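Local coordinates for protein-S-isoprenylcysteine O-methyltransferase (Tribolium castaneum, PDB 5V7P) that methylates the carboxylate of isoprenylated C-terminal cysteines on proteins, taking the methyl group from S-adenosyl-L-methionine within the endoplasmic reticulum membrane, at residues I8-F21 with I64-V76. Numbering follows the deposited sequence.
Sequences ISLQSFTGSSLVFF and IAIRAAFLGLVLV. With MPG ([(Z)-octadec-9-enyl] (2R)-2,3-bis(oxidanyl)propanoate), chain T; UND (undecane), chain E; MPG ([(Z)-octadec-9-enyl] (2R)-2,3-bis(oxidanyl)propanoate), chain Z.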
ATOM      1  N   ILE A   8      -5.806  20.559  -1.857  1.00 35.74           N
ATOM      2  CA  ILE A   8      -5.528  20.395  -3.283  1.00 31.32           C
ATOM      3  C   ILE A   8      -6.171  19.114  -3.798  1.00 34.31           C
ATOM      4  O   ILE A   8      -6.836  19.107  -4.840  1.00 34.06           O
ATOM      5  CB  ILE A   8      -4.008  20.406  -3.537  1.00 39.18           C
ATOM      6  CG1 ILE A   8      -3.381  21.729  -3.070  1.00 43.54           C
ATOM      7  CG2 ILE A   8      -3.695  20.149  -5.010  1.00 32.22           C
ATOM      8  CD1 ILE A   8      -4.078  22.971  -3.574  1.00 51.69           C
ATOM      9  N   SER A   9      -5.990  18.011  -3.069  1.00 32.06           N
ATOM     10  CA  SER A   9      -6.554  16.742  -3.512  1.00 25.48           C
ATOM     11  C   SER A   9      -8.077  16.781  -3.501  1.00 27.81           C
ATOM     12  O   SER A   9      -8.724  16.210  -4.387  1.00 28.15           O
ATOM     13  CB  SER A   9      -6.039  15.607  -2.630  1.00 23.35           C
ATOM     14  OG  SER A   9      -6.547  15.712  -1.311  1.00 31.16           O
ATOM     15  N   LEU A  10      -8.669  17.454  -2.513  1.00 25.86           N
ATOM     16  CA  LEU A  10     -10.126  17.487  -2.415  1.00 28.92           C
ATOM     17  C   LEU A  10     -10.732  18.345  -3.518  1.00 33.22           C
ATOM     18  O   LEU A  10     -11.746  17.967  -4.118  1.00 33.80           O
ATOM     19  CB  LEU A  10     -10.538  17.990  -1.027  1.00 38.33           C
ATOM     20  CG  LEU A  10     -11.969  17.754  -0.526  1.00 35.09           C
ATOM     21  CD1 LEU A  10     -12.960  18.724  -1.158  1.00 54.52           C
ATOM     22  CD2 LEU A  10     -12.418  16.311  -0.746  1.00 41.79           C
ATOM     23  N   GLN A  11     -10.124  19.496  -3.809  1.00 36.01           N
ATOM     24  CA  GLN A  11     -10.619  20.334  -4.894  1.00 40.21           C
ATOM     25  C   GLN A  11     -10.521  19.614  -6.234  1.00 29.70           C
ATOM     26  O   GLN A  11     -11.463  19.641  -7.035  1.00 36.33           O
ATOM     27  CB  GLN A  11      -9.838  21.646  -4.938  1.00 47.70           C
ATOM     28  CG  GLN A  11     -10.063  22.545  -3.735  1.00 42.50           C
ATOM     29  CD  GLN A  11      -9.107  23.723  -3.703  1.00 53.53           C
ATOM     30  OE1 GLN A  11      -7.914  23.578  -3.975  1.00 52.88           O
ATOM     31  NE2 GLN A  11      -9.629  24.899  -3.377  1.00 58.52           N
ATOM     32  N   SER A  12      -9.387  18.960  -6.494  1.00 36.52           N
ATOM     33  CA  SER A  12      -9.189  18.296  -7.778  1.00 32.85           C
ATOM     34  C   SER A  12     -10.069  17.058  -7.907  1.00 22.72           C
ATOM     35  O   SER A  12     -10.604  16.782  -8.986  1.00 32.71           O
ATOM     36  CB  SER A  12      -7.716  17.926  -7.949  1.00 29.86           C
ATOM     37  OG  SER A  12      -6.885  19.051  -7.731  1.00 36.60           O
ATOM     38  N   PHE A  13     -10.231  16.304  -6.818  1.00 24.51           N
ATOM     39  CA  PHE A  13     -11.013  15.073  -6.875  1.00 25.99           C
ATOM     40  C   PHE A  13     -12.483  15.365  -7.148  1.00 30.13           C
ATOM     41  O   PHE A  13     -13.090  14.764  -8.041  1.00 27.81           O
ATOM     42  CB  PHE A  13     -10.849  14.298  -5.569  1.00 32.27           C
ATOM     43  CG  PHE A  13     -11.698  13.062  -5.482  1.00 27.58           C
ATOM     44  CD1 PHE A  13     -11.340  11.908  -6.159  1.00 21.98           C
ATOM     45  CD2 PHE A  13     -12.848  13.051  -4.710  1.00 25.69           C
ATOM     46  CE1 PHE A  13     -12.116  10.770  -6.073  1.00 29.92           C
ATOM     47  CE2 PHE A  13     -13.629  11.915  -4.622  1.00 32.62           C
ATOM     48  CZ  PHE A  13     -13.263  10.773  -5.304  1.00 22.17           C
ATOM     49  N   THR A  14     -13.073  16.289  -6.384  1.00 24.89           N
ATOM     50  CA  THR A  14     -14.483  16.614  -6.572  1.00 31.03           C
ATOM     51  C   THR A  14     -14.698  17.399  -7.859  1.00 27.56           C
ATOM     52  O   THR A  14     -15.663  17.148  -8.592  1.00 33.03           O
ATOM     53  CB  THR A  14     -15.009  17.402  -5.371  1.00 32.62           C
ATOM     54  OG1 THR A  14     -14.272  18.624  -5.233  1.00 29.38           O
ATOM     55  CG2 THR A  14     -14.876  16.587  -4.092  1.00 30.69           C
ATOM     56  N   GLY A  15     -13.811  18.351  -8.153  1.00 29.19           N
ATOM     57  CA  GLY A  15     -13.924  19.090  -9.400  1.00 38.45           C
ATOM     58  C   GLY A  15     -13.886  18.179 -10.611  1.00 34.09           C
ATOM     59  O   GLY A  15     -14.720  18.286 -11.513  1.00 31.96           O
ATOM     60  N   SER A  16     -12.912  17.265 -10.647  1.00 26.26           N
ATOM     61  CA  SER A  16     -12.851  16.295 -11.733  1.00 30.07           C
ATOM     62  C   SER A  16     -14.088  15.407 -11.740  1.00 24.22           C
ATOM     63  O   SER A  16     -14.636  15.098 -12.804  1.00 24.88           O
ATOM     64  CB  SER A  16     -11.581  15.451 -11.611  1.00 31.10           C
ATOM     65  OG  SER A  16     -11.523  14.466 -12.629  1.00 30.84           O
ATOM     66  N   SER A  17     -14.549  14.994 -10.558  1.00 28.05           N
ATOM     67  CA  SER A  17     -15.766  14.194 -10.479  1.00 30.13           C
ATOM     68  C   SER A  17     -16.961  14.961 -11.027  1.00 25.13           C
ATOM     69  O   SER A  17     -17.821  14.385 -11.705  1.00 32.24           O
ATOM     70  CB  SER A  17     -16.020  13.768  -9.034  1.00 22.67           C
ATOM     71  OG  SER A  17     -15.048  12.834  -8.595  1.00 32.63           O
ATOM     72  N   LEU A  18     -17.035  16.262 -10.744  1.00 34.10           N
ATOM     73  CA  LEU A  18     -18.150  17.064 -11.238  1.00 27.06           C
ATOM     74  C   LEU A  18     -18.072  17.237 -12.750  1.00 31.02           C
ATOM     75  O   LEU A  18     -19.093  17.151 -13.442  1.00 30.78           O
ATOM     76  CB  LEU A  18     -18.162  18.425 -10.542  1.00 40.02           C
ATOM     77  CG  LEU A  18     -19.378  19.315 -10.811  1.00 46.55           C
ATOM     78  CD1 LEU A  18     -20.623  18.734 -10.158  1.00 49.43           C
ATOM     79  CD2 LEU A  18     -19.123  20.735 -10.322  1.00 38.36           C
ATOM     80  N   VAL A  19     -16.870  17.475 -13.278  1.00 27.39           N
ATOM     81  CA  VAL A  19     -16.706  17.675 -14.717  1.00 25.78           C
ATOM     82  C   VAL A  19     -17.216  16.458 -15.480  1.00 26.26           C
ATOM     83  O   VAL A  19     -18.088  16.563 -16.351  1.00 28.25           O
ATOM     84  CB  VAL A  19     -15.234  17.974 -15.052  1.00 27.95           C
ATOM     85  CG1 VAL A  19     -14.957  17.835 -16.551  1.00 36.70           C
ATOM     86  CG2 VAL A  19     -14.866  19.375 -14.586  1.00 30.45           C
ATOM     87  N   PHE A  20     -16.675  15.281 -15.166  1.00 34.32           N
ATOM     88  CA  PHE A  20     -17.037  14.084 -15.912  1.00 34.65           C
ATOM     89  C   PHE A  20     -18.433  13.588 -15.565  1.00 27.07           C
ATOM     90  O   PHE A  20     -19.045  12.885 -16.375  1.00 21.04           O
ATOM     91  CB  PHE A  20     -15.990  12.996 -15.675  1.00 19.47           C
ATOM     92  CG  PHE A  20     -14.640  13.346 -16.222  1.00 27.63           C
ATOM     93  CD1 PHE A  20     -14.373  13.210 -17.574  1.00 27.58           C
ATOM     94  CD2 PHE A  20     -13.643  13.832 -15.394  1.00 34.95           C
ATOM     95  CE1 PHE A  20     -13.134  13.542 -18.089  1.00 28.76           C
ATOM     96  CE2 PHE A  20     -12.402  14.167 -15.903  1.00 33.45           C
ATOM     97  CZ  PHE A  20     -12.148  14.020 -17.254  1.00 23.70           C
ATOM     98  N   PHE A  21     -18.954  13.944 -14.388  1.00 23.39           N
ATOM     99  CA  PHE A  21     -20.366  13.701 -14.112  1.00 25.56           C
ATOM    100  C   PHE A  21     -21.245  14.428 -15.120  1.00 26.94           C
ATOM    101  O   PHE A  21     -22.228  13.868 -15.619  1.00 23.66           O
ATOM    102  CB  PHE A  21     -20.710  14.137 -12.688  1.00 29.46           C
ATOM    103  CG  PHE A  21     -22.184  14.123 -12.392  1.00 34.24           C
ATOM    104  CD1 PHE A  21     -22.852  12.927 -12.184  1.00 38.06           C
ATOM    105  CD2 PHE A  21     -22.901  15.305 -12.322  1.00 33.78           C
ATOM    106  CE1 PHE A  21     -24.207  12.912 -11.913  1.00 39.31           C
ATOM    107  CE2 PHE A  21     -24.255  15.295 -12.050  1.00 34.31           C
ATOM    108  CZ  PHE A  21     -24.909  14.097 -11.845  1.00 37.89           C
ATOM    109  N   ILE A  64       0.061  15.929  -6.929  1.00 26.50           N
ATOM    110  CA  ILE A  64      -1.060  15.531  -6.084  1.00 27.44           C
ATOM    111  C   ILE A  64      -2.382  15.759  -6.807  1.00 25.15           C
ATOM    112  O   ILE A  64      -3.273  14.903  -6.782  1.00 27.32           O
ATOM    113  CB  ILE A  64      -1.009  16.294  -4.746  1.00 21.96           C
ATOM    114  CG1 ILE A  64       0.200  15.834  -3.925  1.00 30.98           C
ATOM    115  CG2 ILE A  64      -2.305  16.099  -3.949  1.00 26.81           C
ATOM    116  CD1 ILE A  64       0.454  16.658  -2.675  1.00 36.03           C
ATOM    117  N   ALA A  65      -2.527  16.911  -7.463  1.00 17.76           N
ATOM    118  CA  ALA A  65      -3.806  17.267  -8.061  1.00 21.39           C
ATOM    119  C   ALA A  65      -4.181  16.320  -9.194  1.00 25.62           C
ATOM    120  O   ALA A  65      -5.342  15.908  -9.304  1.00 21.95           O
ATOM    121  CB  ALA A  65      -3.762  18.710  -8.563  1.00 29.01           C
ATOM    122  N   ILE A  66      -3.218  15.961 -10.046  1.00 22.66           N
ATOM    123  CA  ILE A  66      -3.552  15.151 -11.214  1.00 21.81           C
ATOM    124  C   ILE A  66      -3.937  13.738 -10.798  1.00 26.99           C
ATOM    125  O   ILE A  66      -4.799  13.112 -11.427  1.00 29.61           O
ATOM    126  CB  ILE A  66      -2.385  15.146 -12.223  1.00 22.22           C
ATOM    127  CG1 ILE A  66      -2.829  14.548 -13.560  1.00 27.25           C
ATOM    128  CG2 ILE A  66      -1.185  14.376 -11.677  1.00 25.31           C
ATOM    129  CD1 ILE A  66      -3.839  15.389 -14.319  1.00 29.38           C
ATOM    130  N   ARG A  67      -3.316  13.209  -9.744  1.00 26.76           N
ATOM    131  CA  ARG A  67      -3.699  11.888  -9.258  1.00 25.44           C
ATOM    132  C   ARG A  67      -5.097  11.913  -8.658  1.00 30.22           C
ATOM    133  O   ARG A  67      -5.905  11.010  -8.910  1.00 22.33           O
ATOM    134  CB  ARG A  67      -2.674  11.391  -8.240  1.00 22.33           C
ATOM    135  CG  ARG A  67      -1.361  10.967  -8.871  1.00 26.83           C
ATOM    136  CD  ARG A  67      -0.261  10.780  -7.844  1.00 27.77           C
ATOM    137  NE  ARG A  67       0.936  10.199  -8.445  1.00 38.49           N
ATOM    138  CZ  ARG A  67       1.797  10.867  -9.207  1.00 39.16           C
ATOM    139  NH1 ARG A  67       1.602  12.153  -9.473  1.00 31.91           N
ATOM    140  NH2 ARG A  67       2.855  10.248  -9.710  1.00 35.72           N
ATOM    141  N   ALA A  68      -5.407  12.946  -7.870  1.00 24.11           N
ATOM    142  CA  ALA A  68      -6.748  13.073  -7.312  1.00 21.05           C
ATOM    143  C   ALA A  68      -7.785  13.233  -8.417  1.00 19.84           C
ATOM    144  O   ALA A  68      -8.866  12.636  -8.357  1.00 22.84           O
ATOM    145  CB  ALA A  68      -6.805  14.256  -6.345  1.00 18.03           C
ATOM    146  N   ALA A  69      -7.471  14.035  -9.436  1.00 22.95           N
ATOM    147  CA  ALA A  69      -8.389  14.199 -10.559  1.00 18.51           C
ATOM    148  C   ALA A  69      -8.575  12.889 -11.311  1.00 16.97           C
ATOM    149  O   ALA A  69      -9.689  12.558 -11.735  1.00 17.59           O
ATOM    150  CB  ALA A  69      -7.876  15.288 -11.500  1.00 15.67           C
ATOM    151  N   PHE A  70      -7.492  12.131 -11.492  1.00 19.72           N
ATOM    152  CA  PHE A  70      -7.594  10.846 -12.172  1.00 25.78           C
ATOM    153  C   PHE A  70      -8.505   9.895 -11.407  1.00 23.29           C
ATOM    154  O   PHE A  70      -9.321   9.187 -12.009  1.00 24.40           O
ATOM    155  CB  PHE A  70      -6.203  10.236 -12.347  1.00 26.07           C
ATOM    156  CG  PHE A  70      -6.219   8.783 -12.729  1.00 19.78           C
ATOM    157  CD1 PHE A  70      -6.471   8.398 -14.036  1.00 38.37           C
ATOM    158  CD2 PHE A  70      -5.980   7.802 -11.782  1.00 26.32           C
ATOM    159  CE1 PHE A  70      -6.485   7.062 -14.390  1.00 30.74           C
ATOM    160  CE2 PHE A  70      -5.994   6.464 -12.128  1.00 29.31           C
ATOM    161  CZ  PHE A  70      -6.247   6.093 -13.435  1.00 26.04           C
ATOM    162  N   LEU A  71      -8.389   9.875 -10.077  1.00 22.86           N
ATOM    163  CA  LEU A  71      -9.235   8.999  -9.274  1.00 20.76           C
ATOM    164  C   LEU A  71     -10.694   9.437  -9.316  1.00 23.74           C
ATOM    165  O   LEU A  71     -11.595   8.590  -9.282  1.00 18.74           O
ATOM    166  CB  LEU A  71      -8.725   8.962  -7.834  1.00 18.84           C
ATOM    167  CG  LEU A  71      -7.360   8.294  -7.649  1.00 20.69           C
ATOM    168  CD1 LEU A  71      -6.801   8.584  -6.263  1.00 27.40           C
ATOM    169  CD2 LEU A  71      -7.459   6.794  -7.878  1.00 23.30           C
ATOM    170  N   GLY A  72     -10.950  10.745  -9.384  1.00 22.15           N
ATOM    171  CA  GLY A  72     -12.311  11.204  -9.599  1.00 20.47           C
ATOM    172  C   GLY A  72     -12.847  10.764 -10.946  1.00 28.06           C
ATOM    173  O   GLY A  72     -14.017  10.395 -11.073  1.00 26.44           O
ATOM    174  N   LEU A  73     -11.991  10.792 -11.969  1.00 26.23           N
ATOM    175  CA  LEU A  73     -12.371  10.268 -13.277  1.00 26.23           C
ATOM    176  C   LEU A  73     -12.816   8.816 -13.166  1.00 20.62           C
ATOM    177  O   LEU A  73     -13.888   8.440 -13.656  1.00 27.10           O
ATOM    178  CB  LEU A  73     -11.193  10.398 -14.246  1.00 30.03           C
ATOM    179  CG  LEU A  73     -11.509  10.674 -15.717  1.00 42.43           C
ATOM    180  CD1 LEU A  73     -10.246  10.566 -16.562  1.00 32.46           C
ATOM    181  CD2 LEU A  73     -12.572   9.737 -16.236  1.00 34.72           C
ATOM    182  N   VAL A  74     -12.004   7.986 -12.508  1.00 23.79           N
ATOM    183  CA  VAL A  74     -12.319   6.566 -12.386  1.00 25.20           C
ATOM    184  C   VAL A  74     -13.611   6.371 -11.601  1.00 21.30           C
ATOM    185  O   VAL A  74     -14.426   5.500 -11.926  1.00 24.51           O
ATOM    186  CB  VAL A  74     -11.140   5.821 -11.736  1.00 15.49           C
ATOM    187  CG1 VAL A  74     -11.480   4.355 -11.502  1.00 17.28           C
ATOM    188  CG2 VAL A  74      -9.897   5.946 -12.611  1.00 22.00           C
ATOM    189  N   LEU A  75     -13.817   7.173 -10.557  1.00 22.38           N
ATOM    190  CA  LEU A  75     -15.032   7.059  -9.758  1.00 27.75           C
ATOM    191  C   LEU A  75     -16.277   7.242 -10.622  1.00 21.51           C
ATOM    192  O   LEU A  75     -17.164   6.381 -10.650  1.00 22.06           O
ATOM    193  CB  LEU A  75     -15.004   8.084  -8.623  1.00 26.67           C
ATOM    194  CG  LEU A  75     -16.291   8.238  -7.808  1.00 22.87           C
ATOM    195  CD1 LEU A  75     -16.724   6.908  -7.204  1.00 29.33           C
ATOM    196  CD2 LEU A  75     -16.104   9.280  -6.721  1.00 28.48           C
ATOM    197  N   VAL A  76     -16.358   8.366 -11.336  1.00 21.01           N
ATOM    198  CA  VAL A  76     -17.551   8.662 -12.126  1.00 23.82           C
ATOM    199  C   VAL A  76     -17.724   7.640 -13.243  1.00 23.88           C
ATOM    200  O   VAL A  76     -18.831   7.147 -13.487  1.00 22.15           O
ATOM    201  CB  VAL A  76     -17.480  10.100 -12.674  1.00 24.24           C
ATOM    202  CG1 VAL A  76     -18.554  10.345 -13.738  1.00 21.77           C
ATOM    203  CG2 VAL A  76     -17.629  11.098 -11.534  1.00 29.68           C
TER
HETATM  204  C2  MPG T 318      -6.438  26.550  -3.055  1.00 67.00           C
HETATM  205  C3  MPG T 318      -5.441  27.160  -4.042  1.00 50.94           C
HETATM  206  C4  MPG T 318      -6.146  27.750  -5.262  1.00 48.44           C
HETATM  207  C5  MPG T 318      -6.857  26.643  -6.038  1.00 54.72           C
HETATM  208  C6  MPG T 318      -6.551  26.736  -7.531  1.00 55.24           C
HETATM  209  C7  MPG T 318      -7.776  26.283  -8.325  1.00 65.03           C
HETATM  210  C8  MPG T 318      -7.369  25.510  -9.582  1.00 63.31           C
HETATM  211  C9  MPG T 318      -8.244  24.274  -9.777  1.00 60.03           C
HETATM  212  C10 MPG T 318      -8.337  23.366  -8.827  1.00 65.67           C
HETATM  213  C11 MPG T 318      -9.206  22.125  -9.013  1.00 51.97           C
HETATM  214  C12 MPG T 318     -10.671  22.518  -9.192  1.00 58.25           C
HETATM  215  C13 MPG T 318     -11.224  21.836 -10.442  1.00 50.83           C
HETATM  216  O1  MPG T 318      -6.204  25.915  -0.760  1.00 82.12           O
HETATM  217  C1  MPG T 318      -5.667  25.716  -2.036  1.00 56.64           C
HETATM  218  CXD MPG T 318      -5.203  27.219   1.161  1.00 76.15           C
HETATM  219  O2  MPG T 318      -3.913  27.366   1.686  1.00 75.74           O
HETATM  220  C21 MPG T 318      -6.197  27.043   2.305  1.00 86.38           C
HETATM  221  O3  MPG T 318      -7.504  27.159   1.813  1.00 82.37           O
HETATM  222  O4  MPG T 318      -4.464  25.113   0.405  1.00 76.92           O
HETATM  223  CX3 MPG T 318      -5.245  25.993   0.255  1.00 78.95           C
HETATM  224  C1  UND E 303     -22.623   9.343 -11.287  1.00 33.04           C
HETATM  225  C2  UND E 303     -22.448   9.187 -12.797  1.00 43.85           C
HETATM  226  C3  UND E 303     -23.772   9.480 -13.497  1.00 51.10           C
HETATM  227  C4  UND E 303     -23.647   9.156 -14.985  1.00 42.09           C
HETATM  228  C5  UND E 303     -25.025   9.237 -15.641  1.00 33.64           C
HETATM  229  C6  UND E 303     -25.767   7.917 -15.450  1.00 45.87           C
HETATM  230  C7  UND E 303     -27.247   8.110 -15.776  1.00 37.94           C
HETATM  231  C8  UND E 303     -27.895   6.751 -16.026  1.00 43.83           C
HETATM  232  C9  UND E 303     -29.153   6.607 -15.171  1.00 42.05           C
HETATM  233  C10 UND E 303     -29.888   5.328 -15.570  1.00 40.21           C
HETATM  234  C11 UND E 303     -30.805   4.882 -14.434  1.00 50.88           C
HETATM  235  C2  MPG Z 324     -19.126  19.568 -21.463  1.00 62.79           C
HETATM  236  C3  MPG Z 324     -18.846  19.081 -20.043  1.00 62.88           C
HETATM  237  C4  MPG Z 324     -17.629  19.814 -19.485  1.00 58.79           C
HETATM  238  C5  MPG Z 324     -18.040  21.228 -19.080  1.00 66.63           C
HETATM  239  C6  MPG Z 324     -17.089  21.754 -18.009  1.00 59.47           C
HETATM  240  C7  MPG Z 324     -17.904  22.332 -16.853  1.00 71.94           C
HETATM  241  C8  MPG Z 324     -18.588  21.197 -16.093  1.00 58.17           C
HETATM  242  C9  MPG Z 324     -19.461  21.784 -14.986  1.00 58.61           C
HETATM  243  C10 MPG Z 324     -18.921  22.183 -13.852  1.00 75.23           C
HETATM  244  C11 MPG Z 324     -17.415  22.061 -13.631  1.00 59.58           C
HETATM  245  O1  MPG Z 324     -20.470  18.064 -22.734  1.00 71.34           O
HETATM  246  C1  MPG Z 324     -19.145  18.372 -22.411  1.00 62.71           C
HETATM  247  CXD MPG Z 324     -19.825  17.292 -25.058  1.00 58.40           C
HETATM  248  O2  MPG Z 324     -20.195  17.589 -26.374  1.00 71.10           O
HETATM  249  C21 MPG Z 324     -19.969  15.791 -24.820  1.00 59.73           C
HETATM  250  O3  MPG Z 324     -20.422  15.554 -23.516  1.00 60.38           O
HETATM  251  O4  MPG Z 324     -21.663  18.666 -24.531  1.00 65.46           O
HETATM  252  CX3 MPG Z 324     -20.734  18.065 -24.107  1.00 68.42           C
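Phe13 of helix 4-29 fits as a knob into a hole formed by Ala68, Leu71, Gly72 and Leu75 of helix 59-84, a compact example of how small residues let membrane helices pack closely. Its CG, anti to the backbone N (chi1 176°), carries the ring across to Gly72 and Leu75. Its CB lies 4.1 Å from Ala68 CB; next, CD1 brings the ring edge to Ala68 O, near the ring plane. CE1 passes close to Gly72 CA at 3.6 Å, and CZ ends 3.5 Å from Leu75 CD2, the two side chains crossing at about a right angle. Ser17 OG sits over the centre of one ring face, and Tyr104 of helix 90-113 stacks with the ring.

Beside this knob the axes of the two segments approach to 7.1 Å at a crossing angle of -35°, running broadly parallel. Small residues line the seam: Ser9, Ser12, Ser16 and Ser17 pack against Ala65, Ala68, Ala69 and Gly72. Gly72, without a side chain, lets Ser17 OG approach its CA to 3.3 Å. Ser16 OG donates across the seam to Ala69 O over 2.8 Å, and Leu73 N reaches the same oxygen from the opposite face of the carbonyl plane. Ser12 and Ser17 instead turn their hydroxyls back onto Ile8 O and Phe13 O of their own helix, and Ser9 OG pairs with Gly6 O. Farther along, Leu73 CG lies over one face of the Phe20 ring in a CH-pi contact, 3.7 Å from its centroid, while Val76 CG2 touches Ser17 O at 3.3 Å.

Remote from the cofactor-binding residues, this chemistry joins two probably membrane-spanning helices: small side chains let the backbones come close, and serine hydroxyls find carbonyl partners inside a largely apolar interface, one interhelical hydrogen bond supplementing the van der Waals packing.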